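Local coordinates for protein cell Inhibiting Factor (CifBp) (Burkholderia pseudomallei, PDB 3GQM) that deamidates a glutamine side chain of host NEDD8 to glutamate, abolishing cullin-RING ubiquitin ligase activity and so inhibiting the host cell cycle, at residues A[170-182]-A[195-209]. Residues are numbered along the deposited sequence; the frame is centred on the assembly and turned at random.
Sequences QGPRTAYIIQSDL and WISRRGSDPVSLDEL
Gln179 lies across one face of the Trp195 indole, its CG 4.0 Å from the centroid of the five-membered ring in a CH-pi contact and its NE2 3.3 Å from CZ3 of the same indole. The amide stands almost perpendicular to the ring (89°). With chi1 at 71°, CG sits between the backbone N and the carbonyl carbon, and the extended chain beyond it carries the amide out over the six-membered ring. CB of Arg199, one helical turn on, lies over the opposite face toward its rim. Rotation of the indole is fixed at its edge, where Trp195 NE1 donates to Ile177 O at 2.8 Å; the oxygen lies in the ring plane, although the N-H meets it from above the carbonyl plane. Ile177 packs CB on Trp195 CZ2 and sends CG1 to Val204 CG2 (3.8 Å), while Ala175 CB rests on Leu209 CD1.

Ala175 O accepts from Val204 N (2.7 Å), and two waters add bridges between the backbones: one links Ala175 N to Val204 O, another joins Ile177 N to Arg199 O and Asp202 O. A type I turn from Arg199 to Asp202, braced by the Arg199 NE–Asp202 OD2 salt bridge (3.1 Å), shapes the connection between the two helices and presents Ser201 O to the edge of the Tyr176 ring.

Gln179, with Cys104 and His159, makes up the inferred active site, consistent with the Cys-His-Gln triad of this papain-like family; its OE1 is hydrogen-bonded to His159 NE2 and its NE2 to Leu233 O. Trp195, lying against the Gln179 chain and amide, is a second-shell neighbour consistent with holding this residue in place. Strand 176-178 is an outermost strand of the antiparallel sheet, paired with strand 159-165, and helices 192-199 and 206-212 with their connecting loop flank it; helix 29-42 is touched by Tyr176 and Ile196, and helix 135-139 by Leu206 and Leu209.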
ATOM      1  N   GLN A 170      25.780  -6.074  -0.760  1.00 56.77           N
ATOM      2  CA  GLN A 170      26.322  -7.098  -1.679  1.00 57.62           C
ATOM      3  C   GLN A 170      25.229  -8.041  -2.185  1.00 57.35           C
ATOM      4  O   GLN A 170      25.513  -9.195  -2.564  1.00 58.05           O
ATOM      5  CB  GLN A 170      27.445  -7.932  -1.030  1.00 57.97           C
ATOM      6  CG  GLN A 170      28.353  -7.212  -0.071  1.00 59.88           C
ATOM      7  CD  GLN A 170      29.355  -8.165   0.535  1.00 62.88           C
ATOM      8  OE1 GLN A 170      30.144  -8.794  -0.179  1.00 64.35           O
ATOM      9  NE2 GLN A 170      29.314  -8.304   1.855  1.00 63.31           N
ATOM     10  N   GLY A 171      23.987  -7.554  -2.161  1.00 56.51           N
ATOM     11  CA  GLY A 171      22.850  -8.286  -2.717  1.00 54.99           C
ATOM     12  C   GLY A 171      22.285  -7.561  -3.931  1.00 53.63           C
ATOM     13  O   GLY A 171      22.601  -6.375  -4.171  1.00 53.54           O
ATOM     14  N   PRO A 172      21.419  -8.253  -4.687  1.00 51.85           N
ATOM     15  CA  PRO A 172      20.798  -7.674  -5.889  1.00 49.91           C
ATOM     16  C   PRO A 172      19.729  -6.650  -5.471  1.00 47.29           C
ATOM     17  O   PRO A 172      19.276  -6.692  -4.316  1.00 47.54           O
ATOM     18  CB  PRO A 172      20.169  -8.903  -6.566  1.00 50.14           C
ATOM     19  CG  PRO A 172      19.858  -9.871  -5.395  1.00 51.40           C
ATOM     20  CD  PRO A 172      20.686  -9.443  -4.198  1.00 51.96           C
ATOM     21  N   ARG A 173      19.389  -5.714  -6.358  1.00 43.85           N
ATOM     22  CA  ARG A 173      18.224  -4.824  -6.175  1.00 41.32           C
ATOM     23  C   ARG A 173      17.006  -5.738  -6.161  1.00 39.22           C
ATOM     24  O   ARG A 173      16.765  -6.490  -7.113  1.00 38.54           O
ATOM     25  CB  ARG A 173      18.094  -3.825  -7.334  1.00 40.87           C
ATOM     26  CG  ARG A 173      16.929  -2.796  -7.272  1.00 40.88           C
ATOM     27  CD  ARG A 173      17.449  -1.332  -6.951  1.00 41.55           C
ATOM     28  NE  ARG A 173      17.183  -1.008  -5.550  1.00 40.07           N
ATOM     29  CZ  ARG A 173      17.520   0.117  -4.912  1.00 39.96           C
ATOM     30  NH1 ARG A 173      17.180   0.252  -3.635  1.00 31.77           N
ATOM     31  NH2 ARG A 173      18.193   1.096  -5.525  1.00 38.64           N
ATOM     32  N   THR A 174      16.264  -5.656  -5.071  1.00 35.97           N
ATOM     33  CA  THR A 174      15.221  -6.590  -4.710  1.00 34.10           C
ATOM     34  C   THR A 174      13.980  -5.772  -4.469  1.00 31.00           C
ATOM     35  O   THR A 174      14.078  -4.624  -4.048  1.00 29.95           O
ATOM     36  CB  THR A 174      15.603  -7.302  -3.399  1.00 33.84           C
ATOM     37  OG1 THR A 174      16.883  -7.892  -3.588  1.00 38.31           O
ATOM     38  CG2 THR A 174      14.619  -8.384  -3.032  1.00 32.67           C
ATOM     39  N   ALA A 175      12.829  -6.362  -4.781  1.00 29.07           N
ATOM     40  CA  ALA A 175      11.561  -5.663  -4.739  1.00 27.51           C
ATOM     41  C   ALA A 175      10.575  -6.514  -3.977  1.00 26.53           C
ATOM     42  O   ALA A 175      10.533  -7.720  -4.178  1.00 26.95           O
ATOM     43  CB  ALA A 175      11.042  -5.428  -6.167  1.00 27.58           C
ATOM     44  N   TYR A 176       9.755  -5.879  -3.149  1.00 24.18           N
ATOM     45  CA  TYR A 176       8.661  -6.519  -2.460  1.00 23.21           C
ATOM     46  C   TYR A 176       7.373  -5.718  -2.726  1.00 23.54           C
ATOM     47  O   TYR A 176       7.438  -4.497  -2.954  1.00 24.10           O
ATOM     48  CB  TYR A 176       8.948  -6.497  -0.963  1.00 22.84           C
ATOM     49  CG  TYR A 176      10.260  -7.167  -0.625  1.00 21.87           C
ATOM     50  CD1 TYR A 176      10.325  -8.561  -0.469  1.00 18.88           C
ATOM     51  CD2 TYR A 176      11.417  -6.431  -0.488  1.00 24.48           C
ATOM     52  CE1 TYR A 176      11.511  -9.194  -0.144  1.00 24.54           C
ATOM     53  CE2 TYR A 176      12.630  -7.053  -0.187  1.00 28.66           C
ATOM     54  CZ  TYR A 176      12.661  -8.441   0.003  1.00 26.21           C
ATOM     55  OH  TYR A 176      13.851  -9.062   0.277  1.00 27.40           O
ATOM     56  N   ILE A 177       6.228  -6.398  -2.687  1.00 21.78           N
ATOM     57  CA  ILE A 177       4.927  -5.761  -2.849  1.00 20.96           C
ATOM     58  C   ILE A 177       4.267  -5.522  -1.497  1.00 20.60           C
ATOM     59  O   ILE A 177       4.259  -6.399  -0.636  1.00 20.75           O
ATOM     60  CB  ILE A 177       3.944  -6.615  -3.753  1.00 22.18           C
ATOM     61  CG1 ILE A 177       4.617  -6.921  -5.117  1.00 20.25           C
ATOM     62  CG2 ILE A 177       2.472  -5.904  -3.897  1.00 18.25           C
ATOM     63  CD1 ILE A 177       4.796  -5.647  -5.959  1.00 25.05           C
ATOM     64  N   ILE A 178       3.691  -4.339  -1.330  1.00 19.16           N
ATOM     65  CA  ILE A 178       2.766  -4.082  -0.229  1.00 19.91           C
ATOM     66  C   ILE A 178       1.437  -3.581  -0.835  1.00 19.94           C
ATOM     67  O   ILE A 178       1.444  -2.666  -1.643  1.00 19.82           O
ATOM     68  CB  ILE A 178       3.359  -3.043   0.744  1.00 22.16           C
ATOM     69  CG1 ILE A 178       4.771  -3.467   1.175  1.00 23.65           C
ATOM     70  CG2 ILE A 178       2.443  -2.820   1.997  1.00 17.80           C
ATOM     71  CD1 ILE A 178       5.466  -2.488   2.162  1.00 27.44           C
ATOM     72  N   GLN A 179       0.315  -4.206  -0.492  1.00 19.74           N
ATOM     73  CA  GLN A 179      -0.988  -3.787  -1.047  1.00 19.75           C
ATOM     74  C   GLN A 179      -2.105  -4.289  -0.164  1.00 21.12           C
ATOM     75  O   GLN A 179      -1.896  -5.189   0.693  1.00 19.77           O
ATOM     76  CB  GLN A 179      -1.172  -4.417  -2.444  1.00 20.43           C
ATOM     77  CG  GLN A 179      -1.420  -5.968  -2.323  1.00 19.13           C
ATOM     78  CD  GLN A 179      -1.743  -6.626  -3.686  1.00 21.92           C
ATOM     79  OE1 GLN A 179      -2.316  -5.984  -4.594  1.00 22.40           O
ATOM     80  NE2 GLN A 179      -1.372  -7.910  -3.828  1.00 16.71           N
ATOM     81  N   SER A 180      -3.303  -3.737  -0.369  1.00 21.44           N
ATOM     82  CA  SER A 180      -4.527  -4.430   0.042  1.00 22.67           C
ATOM     83  C   SER A 180      -5.418  -4.307  -1.193  1.00 23.06           C
ATOM     84  O   SER A 180      -5.110  -3.499  -2.040  1.00 22.10           O
ATOM     85  CB  SER A 180      -5.195  -3.697   1.205  1.00 23.43           C
ATOM     86  OG  SER A 180      -5.531  -2.370   0.798  1.00 24.49           O
ATOM     87  N   ASP A 181      -6.521  -5.064  -1.262  1.00 23.05           N
ATOM     88  CA  ASP A 181      -7.479  -4.998  -2.412  1.00 25.48           C
ATOM     89  C   ASP A 181      -8.846  -5.500  -1.906  1.00 25.40           C
ATOM     90  O   ASP A 181      -8.948  -6.580  -1.349  1.00 25.16           O
ATOM     91  CB  ASP A 181      -6.952  -5.920  -3.537  1.00 25.81           C
ATOM     92  CG  ASP A 181      -7.550  -5.643  -4.945  1.00 29.75           C
ATOM     93  OD1 ASP A 181      -8.758  -5.331  -5.110  1.00 30.67           O
ATOM     94  OD2 ASP A 181      -6.762  -5.810  -5.919  1.00 31.73           O
ATOM     95  N   LEU A 182      -9.886  -4.694  -2.058  1.00 27.11           N
ATOM     96  CA  LEU A 182     -11.242  -5.108  -1.694  1.00 28.24           C
ATOM     97  C   LEU A 182     -11.862  -6.020  -2.726  1.00 28.14           C
ATOM     98  O   LEU A 182     -12.976  -6.527  -2.544  1.00 28.64           O
ATOM     99  CB  LEU A 182     -12.146  -3.872  -1.595  1.00 29.77           C
ATOM    100  CG  LEU A 182     -12.588  -3.704  -0.167  1.00 33.01           C
ATOM    101  CD1 LEU A 182     -11.370  -3.360   0.713  1.00 34.17           C
ATOM    102  CD2 LEU A 182     -13.705  -2.643  -0.146  1.00 38.86           C
ATOM    103  N   TRP A 195      -1.811 -10.221   3.120  1.00 23.12           N
ATOM    104  CA  TRP A 195      -0.778 -10.033   2.100  1.00 23.60           C
ATOM    105  C   TRP A 195       0.611 -10.003   2.728  1.00 24.38           C
ATOM    106  O   TRP A 195       1.546 -10.723   2.289  1.00 23.61           O
ATOM    107  CB  TRP A 195      -0.980  -8.762   1.263  1.00 23.18           C
ATOM    108  CG  TRP A 195       0.123  -8.659   0.234  1.00 21.46           C
ATOM    109  CD1 TRP A 195       1.296  -7.935   0.340  1.00 23.24           C
ATOM    110  CD2 TRP A 195       0.220  -9.398  -0.979  1.00 22.13           C
ATOM    111  NE1 TRP A 195       2.096  -8.152  -0.765  1.00 21.88           N
ATOM    112  CE2 TRP A 195       1.445  -9.035  -1.599  1.00 22.36           C
ATOM    113  CE3 TRP A 195      -0.610 -10.347  -1.611  1.00 21.92           C
ATOM    114  CZ2 TRP A 195       1.847  -9.580  -2.819  1.00 22.53           C
ATOM    115  CZ3 TRP A 195      -0.224 -10.862  -2.834  1.00 23.82           C
ATOM    116  CH2 TRP A 195       0.996 -10.483  -3.428  1.00 21.15           C
ATOM    117  N   ILE A 196       0.757  -9.162   3.749  1.00 25.08           N
ATOM    118  CA  ILE A 196       2.050  -9.035   4.418  1.00 27.39           C
ATOM    119  C   ILE A 196       2.434 -10.371   5.067  1.00 28.18           C
ATOM    120  O   ILE A 196       3.546 -10.834   4.929  1.00 28.68           O
ATOM    121  CB  ILE A 196       2.055  -7.844   5.410  1.00 27.63           C
ATOM    122  CG1 ILE A 196       2.092  -6.539   4.598  1.00 28.93           C
ATOM    123  CG2 ILE A 196       3.257  -7.987   6.422  1.00 29.37           C
ATOM    124  CD1 ILE A 196       1.906  -5.278   5.423  1.00 31.84           C
ATOM    125  N   SER A 197       1.500 -11.042   5.709  1.00 29.21           N
ATOM    126  CA  SER A 197       1.852 -12.309   6.345  1.00 30.86           C
ATOM    127  C   SER A 197       2.289 -13.442   5.362  1.00 30.62           C
ATOM    128  O   SER A 197       3.216 -14.196   5.640  1.00 30.14           O
ATOM    129  CB  SER A 197       0.701 -12.765   7.189  1.00 30.91           C
ATOM    130  OG  SER A 197       1.138 -13.867   7.968  1.00 38.52           O
ATOM    131  N   ARG A 198       1.641 -13.540   4.208  1.00 30.30           N
ATOM    132  CA  ARG A 198       2.014 -14.580   3.247  1.00 30.41           C
ATOM    133  C   ARG A 198       3.100 -14.174   2.275  1.00 28.96           C
ATOM    134  O   ARG A 198       3.951 -14.993   1.948  1.00 28.66           O
ATOM    135  CB  ARG A 198       0.807 -15.052   2.442  1.00 31.09           C
ATOM    136  CG  ARG A 198      -0.101 -15.978   3.193  1.00 37.41           C
ATOM    137  CD  ARG A 198      -0.267 -17.248   2.380  1.00 44.25           C
ATOM    138  NE  ARG A 198      -1.060 -18.181   3.143  1.00 51.80           N
ATOM    139  CZ  ARG A 198      -2.390 -18.248   3.108  1.00 54.77           C
ATOM    140  NH1 ARG A 198      -3.096 -17.452   2.305  1.00 54.09           N
ATOM    141  NH2 ARG A 198      -3.009 -19.134   3.879  1.00 55.40           N
ATOM    142  N   ARG A 199       3.061 -12.929   1.800  1.00 27.44           N
ATOM    143  CA  ARG A 199       3.955 -12.498   0.727  1.00 27.44           C
ATOM    144  C   ARG A 199       4.793 -11.212   0.959  1.00 27.68           C
ATOM    145  O   ARG A 199       5.517 -10.726   0.053  1.00 26.84           O
ATOM    146  CB  ARG A 199       3.140 -12.427  -0.563  1.00 26.85           C
ATOM    147  CG  ARG A 199       2.698 -13.918  -0.999  1.00 26.07           C
ATOM    148  CD  ARG A 199       2.377 -13.990  -2.477  1.00 28.54           C
ATOM    149  NE  ARG A 199       3.545 -13.594  -3.301  1.00 25.73           N
ATOM    150  CZ  ARG A 199       3.473 -13.223  -4.567  1.00 30.11           C
ATOM    151  NH1 ARG A 199       2.274 -13.158  -5.221  1.00 27.83           N
ATOM    152  NH2 ARG A 199       4.594 -12.885  -5.188  1.00 29.17           N
ATOM    153  N   GLY A 200       4.683 -10.674   2.172  1.00 27.55           N
ATOM    154  CA  GLY A 200       5.332  -9.396   2.531  1.00 26.60           C
ATOM    155  C   GLY A 200       6.855  -9.411   2.400  1.00 24.87           C
ATOM    156  O   GLY A 200       7.426  -8.380   2.155  1.00 25.75           O
ATOM    157  N   SER A 201       7.494 -10.580   2.530  1.00 24.31           N
ATOM    158  CA  SER A 201       8.963 -10.718   2.351  1.00 25.05           C
ATOM    159  C   SER A 201       9.303 -11.618   1.201  1.00 24.58           C
ATOM    160  O   SER A 201      10.380 -12.181   1.159  1.00 24.56           O
ATOM    161  CB  SER A 201       9.625 -11.304   3.599  1.00 25.61           C
ATOM    162  OG  SER A 201       9.055 -10.735   4.754  1.00 29.60           O
ATOM    163  N   ASP A 202       8.388 -11.731   0.254  1.00 24.79           N
ATOM    164  CA  ASP A 202       8.598 -12.528  -0.933  1.00 26.34           C
ATOM    165  C   ASP A 202       9.125 -11.687  -2.056  1.00 25.15           C
ATOM    166  O   ASP A 202       8.358 -10.940  -2.651  1.00 26.58           O
ATOM    167  CB  ASP A 202       7.257 -13.105  -1.362  1.00 26.63           C
ATOM    168  CG  ASP A 202       7.399 -14.218  -2.362  1.00 33.29           C
ATOM    169  OD1 ASP A 202       8.559 -14.455  -2.841  1.00 38.73           O
ATOM    170  OD2 ASP A 202       6.349 -14.834  -2.684  1.00 35.49           O
ATOM    171  N   PRO A 203      10.414 -11.826  -2.409  1.00 25.47           N
ATOM    172  CA  PRO A 203      10.927 -10.906  -3.450  1.00 25.60           C
ATOM    173  C   PRO A 203      10.208 -11.134  -4.780  1.00 26.69           C
ATOM    174  O   PRO A 203       9.836 -12.274  -5.111  1.00 25.34           O
ATOM    175  CB  PRO A 203      12.401 -11.274  -3.589  1.00 26.47           C
ATOM    176  CG  PRO A 203      12.695 -12.345  -2.459  1.00 25.34           C
ATOM    177  CD  PRO A 203      11.385 -12.879  -2.027  1.00 25.86           C
ATOM    178  N   VAL A 204      10.000 -10.040  -5.509  1.00 26.98           N
ATOM    179  CA  VAL A 204       9.343 -10.064  -6.798  1.00 29.34           C
ATOM    180  C   VAL A 204      10.351  -9.735  -7.900  1.00 29.72           C
ATOM    181  O   VAL A 204      11.332  -8.976  -7.694  1.00 29.73           O
ATOM    182  CB  VAL A 204       8.131  -9.071  -6.827  1.00 29.12           C
ATOM    183  CG1 VAL A 204       7.699  -8.849  -8.224  1.00 31.07           C
ATOM    184  CG2 VAL A 204       7.000  -9.683  -6.020  1.00 30.14           C
ATOM    185  N   SER A 205      10.132 -10.344  -9.064  1.00 29.14           N
ATOM    186  CA  SER A 205      10.994 -10.119 -10.207  1.00 29.92           C
ATOM    187  C   SER A 205      10.909  -8.666 -10.720  1.00 29.97           C
ATOM    188  O   SER A 205       9.831  -8.230 -11.131  1.00 30.34           O
ATOM    189  CB  SER A 205      10.598 -11.080 -11.338  1.00 29.78           C
ATOM    190  OG  SER A 205      11.295 -10.698 -12.509  1.00 30.06           O
ATOM    191  N   LEU A 206      12.023  -7.929 -10.734  1.00 31.07           N
ATOM    192  CA  LEU A 206      12.035  -6.589 -11.370  1.00 33.15           C
ATOM    193  C   LEU A 206      11.684  -6.671 -12.856  1.00 33.80           C
ATOM    194  O   LEU A 206      11.035  -5.758 -13.417  1.00 35.09           O
ATOM    195  CB  LEU A 206      13.345  -5.839 -11.121  1.00 33.50           C
ATOM    196  CG  LEU A 206      13.237  -5.234  -9.708  1.00 36.05           C
ATOM    197  CD1 LEU A 206      14.445  -5.578  -8.873  1.00 38.40           C
ATOM    198  CD2 LEU A 206      12.989  -3.744  -9.768  1.00 34.97           C
ATOM    199  N   ASP A 207      12.063  -7.800 -13.447  1.00 33.24           N
ATOM    200  CA  ASP A 207      11.707  -8.201 -14.799  1.00 34.62           C
ATOM    201  C   ASP A 207      10.230  -8.306 -15.032  1.00 33.34           C
ATOM    202  O   ASP A 207       9.705  -7.713 -15.950  1.00 34.01           O
ATOM    203  CB  ASP A 207      12.231  -9.611 -15.022  1.00 36.07           C
ATOM    204  CG  ASP A 207      12.935  -9.750 -16.276  1.00 39.91           C
ATOM    205  OD1 ASP A 207      12.349 -10.382 -17.183  1.00 45.52           O
ATOM    206  OD2 ASP A 207      14.089  -9.235 -16.337  1.00 46.77           O
ATOM    207  N   GLU A 208       9.552  -9.113 -14.230  1.00 32.50           N
ATOM    208  CA  GLU A 208       8.113  -9.174 -14.364  1.00 32.34           C
ATOM    209  C   GLU A 208       7.450  -7.837 -14.069  1.00 31.07           C
ATOM    210  O   GLU A 208       6.500  -7.461 -14.757  1.00 30.26           O
ATOM    211  CB  GLU A 208       7.553 -10.262 -13.468  1.00 33.42           C
ATOM    212  CG  GLU A 208       8.071 -11.648 -13.799  1.00 36.38           C
ATOM    213  CD  GLU A 208       7.269 -12.709 -13.085  1.00 39.86           C
ATOM    214  OE1 GLU A 208       6.688 -13.573 -13.762  1.00 46.11           O
ATOM    215  OE2 GLU A 208       7.145 -12.658 -11.858  1.00 41.94           O
ATOM    216  N   LEU A 209       7.926  -7.134 -13.037  1.00 29.58           N
ATOM    217  CA  LEU A 209       7.385  -5.807 -12.698  1.00 29.71           C
ATOM    218  C   LEU A 209       7.519  -4.852 -13.891  1.00 30.00           C
ATOM    219  O   LEU A 209       6.594  -4.092 -14.191  1.00 29.36           O
ATOM    220  CB  LEU A 209       8.074  -5.178 -11.460  1.00 27.98           C
ATOM    221  CG  LEU A 209       7.556  -5.645 -10.095  1.00 30.97           C
ATOM    222  CD1 LEU A 209       8.459  -5.136  -8.973  1.00 30.45           C
ATOM    223  CD2 LEU A 209       6.104  -5.175  -9.908  1.00 29.32           C
TER
HETATM  224  O   HOH W   1      13.347  -8.853  -6.138  1.00 31.72           O
HETATM  225  O   HOH W   2       6.323  -9.187  -2.017  1.00 27.56           O
HETATM  226  O   HOH W   3       6.240  -6.358   1.560  1.00 31.40           O